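PDB 1GCV: hemoglobin subunit alpha from Mustelus griseus, which carries oxygen from the gills to the peripheral tissues, as the heme-bearing alpha chain of a tetramer of two alpha and two beta chains. Local coordinates for residues Leu17-Leu29 / Val55-Val67. Sequence-based numbering, arbitrary orientation.
Sequences LAKSPEAYGAECL and VQVHGGKVIRAVV. With HEM (protoporphyrin IX containing Fe), chain E.
Val55 opens the contact by setting CG1 against Ala26 and Leu29 of helix 21-29, 4.0 Å from Ala26 CB. At His58, the distal histidine, which probably binds O2, Leu29 CD1 comes within 3.4 Å of His58 ND1, the two side chains crossing at about a right angle, while His58 NE2 lies 3.5 Å from heme C4D. Leu29 is thus second shell to the heme pocket. At Gly59 the CA atoms come nearest, 3.6 Å from Gly59 CA to Gly25 CA, and Gly25 CA makes a CH...O contact to Gly59 O. A beta carbon on either glycine would clash, which explains how the axes of 21-29 and 55-67 come within 6.7 Å at a crossing angle of 104°, the glycine-mediated B/E helix crossing of globins. Ile63 then enters as a knob among Leu17, Pro21, Gly25 and Cys28; with CG1 beside its backbone N (chi1 -65°), that branch is pressed to 3.3 Å from Gly25 CA. Arg64 lays one guanidinium face over Pro21 CG and turns its edge to Glu22, the carboxylate plane inclined 38° to its own. Arg64 NH1 bonds both oxygens through their syn lone pairs, 2.7 Å from Glu22 OE2; a water joins OE1 to Val57 O. With Glu22 replaced by alanine, the Arg64 charge would probably lose this mate and the water one acceptor. Val67 ends the interface on Leu17 and Ala18. The chemistry therefore implies a close, apolar crossing beside the heme, with an ion pair at its rim in which a single guanidinium nitrogen grips both carboxylate oxygens.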
# COMPACT_ATOMS: atom_id res chain seq x y z
N LEU A 17 7.23 -24.50 11.80
CA LEU A 17 5.82 -24.14 11.77
C LEU A 17 4.91 -25.36 11.76
O LEU A 17 3.82 -25.33 12.33
CB LEU A 17 5.53 -23.25 10.55
CG LEU A 17 6.08 -21.81 10.63
CD1 LEU A 17 5.89 -21.11 9.29
CD2 LEU A 17 5.37 -21.04 11.73
N ALA A 18 5.35 -26.44 11.13
CA ALA A 18 4.56 -27.67 11.05
C ALA A 18 4.31 -28.32 12.42
O ALA A 18 3.33 -29.05 12.59
CB ALA A 18 5.25 -28.66 10.12
N LYS A 19 5.18 -28.05 13.38
CA LYS A 19 5.08 -28.60 14.73
C LYS A 19 3.78 -28.22 15.44
O LYS A 19 3.14 -29.06 16.08
CB LYS A 19 6.28 -28.14 15.58
CG LYS A 19 7.31 -29.23 15.84
CD LYS A 19 8.00 -29.66 14.55
CE LYS A 19 9.25 -30.48 14.84
NZ LYS A 19 10.33 -30.24 13.84
N SER A 20 3.40 -26.95 15.35
CA SER A 20 2.18 -26.46 15.97
C SER A 20 1.54 -25.37 15.10
O SER A 20 1.59 -24.19 15.44
CB SER A 20 2.48 -25.91 17.37
OG SER A 20 3.65 -25.12 17.37
N PRO A 21 0.93 -25.76 13.97
CA PRO A 21 0.28 -24.83 13.04
C PRO A 21 -0.74 -23.88 13.67
O PRO A 21 -0.73 -22.68 13.40
CB PRO A 21 -0.36 -25.75 12.00
CG PRO A 21 0.35 -27.02 12.10
CD PRO A 21 0.82 -27.16 13.52
N GLU A 22 -1.63 -24.43 14.50
CA GLU A 22 -2.68 -23.64 15.15
C GLU A 22 -2.16 -22.52 16.06
O GLU A 22 -2.66 -21.39 16.00
CB GLU A 22 -3.60 -24.58 15.94
CG GLU A 22 -4.69 -25.26 15.10
CD GLU A 22 -4.17 -26.41 14.26
OE1 GLU A 22 -4.77 -26.70 13.21
OE2 GLU A 22 -3.15 -27.03 14.64
N ALA A 23 -1.17 -22.82 16.88
CA ALA A 23 -0.61 -21.83 17.80
C ALA A 23 0.06 -20.67 17.06
O ALA A 23 -0.22 -19.51 17.35
CB ALA A 23 0.39 -22.50 18.73
N TYR A 24 0.93 -20.99 16.11
CA TYR A 24 1.61 -19.97 15.32
C TYR A 24 0.61 -19.16 14.49
O TYR A 24 0.65 -17.93 14.46
CB TYR A 24 2.62 -20.62 14.37
CG TYR A 24 3.88 -21.13 15.02
CD1 TYR A 24 4.21 -22.48 14.98
CD2 TYR A 24 4.76 -20.26 15.66
CE1 TYR A 24 5.38 -22.96 15.56
CE2 TYR A 24 5.94 -20.73 16.24
CZ TYR A 24 6.24 -22.08 16.18
OH TYR A 24 7.40 -22.55 16.74
N GLY A 25 -0.30 -19.87 13.81
CA GLY A 25 -1.29 -19.22 12.97
C GLY A 25 -2.22 -18.32 13.74
O GLY A 25 -2.60 -17.25 13.26
N ALA A 26 -2.60 -18.75 14.95
CA ALA A 26 -3.49 -17.97 15.79
C ALA A 26 -2.79 -16.67 16.19
O ALA A 26 -3.40 -15.60 16.20
CB ALA A 26 -3.86 -18.76 17.04
N GLU A 27 -1.50 -16.76 16.52
CA GLU A 27 -0.75 -15.58 16.90
C GLU A 27 -0.62 -14.62 15.72
O GLU A 27 -0.70 -13.40 15.89
CB GLU A 27 0.63 -15.98 17.43
CG GLU A 27 1.47 -14.79 17.87
CD GLU A 27 2.79 -15.19 18.49
OE1 GLU A 27 2.87 -16.31 19.02
OE2 GLU A 27 3.74 -14.38 18.43
N CYS A 28 -0.41 -15.16 14.53
CA CYS A 28 -0.27 -14.33 13.32
C CYS A 28 -1.53 -13.51 13.08
O CYS A 28 -1.46 -12.32 12.79
CB CYS A 28 -0.00 -15.21 12.09
SG CYS A 28 1.58 -16.05 12.12
N LEU A 29 -2.68 -14.17 13.18
CA LEU A 29 -3.95 -13.51 12.97
C LEU A 29 -4.26 -12.46 14.05
O LEU A 29 -4.82 -11.41 13.76
CB LEU A 29 -5.07 -14.55 12.90
CG LEU A 29 -5.01 -15.48 11.69
CD1 LEU A 29 -5.99 -16.63 11.87
CD2 LEU A 29 -5.33 -14.69 10.43
N VAL A 55 -10.09 -18.54 15.92
CA VAL A 55 -8.85 -17.97 15.42
C VAL A 55 -7.80 -19.08 15.33
O VAL A 55 -7.00 -19.12 14.40
CB VAL A 55 -8.34 -16.86 16.36
CG1 VAL A 55 -6.93 -16.45 15.97
CG2 VAL A 55 -9.27 -15.66 16.29
N GLN A 56 -7.82 -19.99 16.30
CA GLN A 56 -6.88 -21.11 16.30
C GLN A 56 -7.09 -22.01 15.09
O GLN A 56 -6.12 -22.41 14.44
CB GLN A 56 -7.02 -21.93 17.59
CG GLN A 56 -6.45 -21.27 18.83
CD GLN A 56 -5.01 -21.66 19.09
OE1 GLN A 56 -4.24 -20.89 19.67
NE2 GLN A 56 -4.63 -22.87 18.68
N VAL A 57 -8.34 -22.34 14.78
CA VAL A 57 -8.65 -23.21 13.65
C VAL A 57 -8.24 -22.57 12.32
O VAL A 57 -7.67 -23.23 11.46
CB VAL A 57 -10.16 -23.56 13.58
CG1 VAL A 57 -10.48 -24.25 12.25
CG2 VAL A 57 -10.53 -24.47 14.74
N HIS A 58 -8.56 -21.30 12.16
CA HIS A 58 -8.22 -20.58 10.94
C HIS A 58 -6.71 -20.35 10.87
O HIS A 58 -6.11 -20.51 9.80
CB HIS A 58 -8.96 -19.23 10.91
CG HIS A 58 -8.79 -18.53 9.59
ND1 HIS A 58 -8.31 -17.22 9.47
CD2 HIS A 58 -8.97 -19.15 8.36
CE1 HIS A 58 -8.14 -17.06 8.15
NE2 HIS A 58 -8.51 -18.13 7.51
N GLY A 59 -6.11 -19.99 11.99
CA GLY A 59 -4.68 -19.77 12.02
C GLY A 59 -3.99 -21.02 11.53
O GLY A 59 -3.05 -20.96 10.75
N GLY A 60 -4.49 -22.17 11.99
CA GLY A 60 -3.93 -23.45 11.60
C GLY A 60 -4.07 -23.77 10.13
O GLY A 60 -3.16 -24.33 9.53
N LYS A 61 -5.21 -23.42 9.55
CA LYS A 61 -5.44 -23.67 8.13
C LYS A 61 -4.46 -22.83 7.31
O LYS A 61 -3.92 -23.29 6.31
CB LYS A 61 -6.87 -23.27 7.74
CG LYS A 61 -7.91 -24.35 7.94
CD LYS A 61 -9.24 -23.85 7.42
CE LYS A 61 -10.40 -24.67 7.96
NZ LYS A 61 -11.63 -24.41 7.16
N VAL A 62 -4.24 -21.60 7.76
CA VAL A 62 -3.34 -20.69 7.07
C VAL A 62 -1.88 -21.15 7.10
O VAL A 62 -1.20 -21.17 6.07
CB VAL A 62 -3.42 -19.26 7.68
CG1 VAL A 62 -2.30 -18.38 7.13
CG2 VAL A 62 -4.78 -18.65 7.37
N ILE A 63 -1.39 -21.52 8.28
CA ILE A 63 -0.01 -21.94 8.40
C ILE A 63 0.26 -23.27 7.69
O ILE A 63 1.32 -23.44 7.09
CB ILE A 63 0.41 -22.05 9.87
CG1 ILE A 63 0.40 -20.66 10.52
CG2 ILE A 63 1.81 -22.66 9.98
CD1 ILE A 63 1.24 -19.61 9.81
N ARG A 64 -0.68 -24.20 7.75
CA ARG A 64 -0.51 -25.47 7.07
C ARG A 64 -0.34 -25.20 5.58
O ARG A 64 0.50 -25.82 4.92
CB ARG A 64 -1.71 -26.39 7.30
CG ARG A 64 -1.64 -27.19 8.59
CD ARG A 64 -3.04 -27.63 9.06
NE ARG A 64 -3.12 -27.69 10.52
CZ ARG A 64 -2.60 -28.68 11.25
NH1 ARG A 64 -2.71 -28.66 12.57
NH2 ARG A 64 -1.99 -29.69 10.65
N ALA A 65 -1.12 -24.27 5.04
CA ALA A 65 -1.03 -23.93 3.62
C ALA A 65 0.33 -23.30 3.32
O ALA A 65 0.87 -23.47 2.23
CB ALA A 65 -2.16 -22.97 3.23
N VAL A 66 0.87 -22.57 4.29
CA VAL A 66 2.17 -21.93 4.13
C VAL A 66 3.24 -23.02 4.12
O VAL A 66 4.14 -23.02 3.28
CB VAL A 66 2.45 -20.92 5.29
CG1 VAL A 66 3.91 -20.52 5.30
CG2 VAL A 66 1.57 -19.69 5.14
N VAL A 67 3.12 -23.96 5.06
CA VAL A 67 4.07 -25.06 5.16
C VAL A 67 4.08 -25.86 3.86
O VAL A 67 5.14 -26.20 3.35
CB VAL A 67 3.71 -25.98 6.34
CG1 VAL A 67 4.57 -27.23 6.31
CG2 VAL A 67 3.90 -25.24 7.65
CHA HEM E . -9.77 -19.43 4.14
CHB HEM E . -4.96 -19.68 3.44
CHC HEM E . -4.71 -14.81 3.83
CHD HEM E . -9.47 -14.60 4.71
C1A HEM E . -8.47 -19.91 3.87
C2A HEM E . -8.09 -21.31 3.83
C3A HEM E . -6.76 -21.38 3.69
C4A HEM E . -6.30 -20.02 3.63
CMA HEM E . -5.91 -22.65 3.54
CAA HEM E . -9.01 -22.50 3.89
CBA HEM E . -9.76 -22.55 2.59
CGA HEM E . -10.83 -23.62 2.57
O1A HEM E . -11.68 -23.64 3.49
O2A HEM E . -10.81 -24.45 1.63
C1B HEM E . -4.50 -18.36 3.42
C2B HEM E . -3.09 -17.99 3.27
C3B HEM E . -3.01 -16.62 3.34
C4B HEM E . -4.38 -16.14 3.56
CMB HEM E . -1.94 -18.96 3.01
CAB HEM E . -1.87 -15.81 3.17
CBB HEM E . -0.67 -16.03 3.85
C1C HEM E . -5.98 -14.35 4.13
C2C HEM E . -6.27 -12.99 4.57
C3C HEM E . -7.62 -12.94 4.79
C4C HEM E . -8.14 -14.26 4.52
CMC HEM E . -5.24 -11.89 4.79
CAC HEM E . -8.42 -11.85 5.15
CBC HEM E . -8.14 -10.93 6.17
C1D HEM E . -9.96 -15.89 4.56
C2D HEM E . -11.34 -16.23 4.85
C3D HEM E . -11.41 -17.57 4.74
C4D HEM E . -10.10 -18.08 4.34
CMD HEM E . -12.49 -15.27 5.17
CAD HEM E . -12.66 -18.38 5.01
CBD HEM E . -12.63 -18.82 6.47
CGD HEM E . -13.61 -19.93 6.76
O1D HEM E . -13.97 -20.67 5.82
O2D HEM E . -14.02 -20.05 7.93
NA HEM E . -7.35 -19.10 3.73
NB HEM E . -5.30 -17.21 3.55
NC HEM E . -7.14 -15.14 4.11
ND HEM E . -9.20 -17.02 4.21
FE HEM E . -7.29 -17.09 3.63
O HOH W 1 -6.60 -25.77 11.46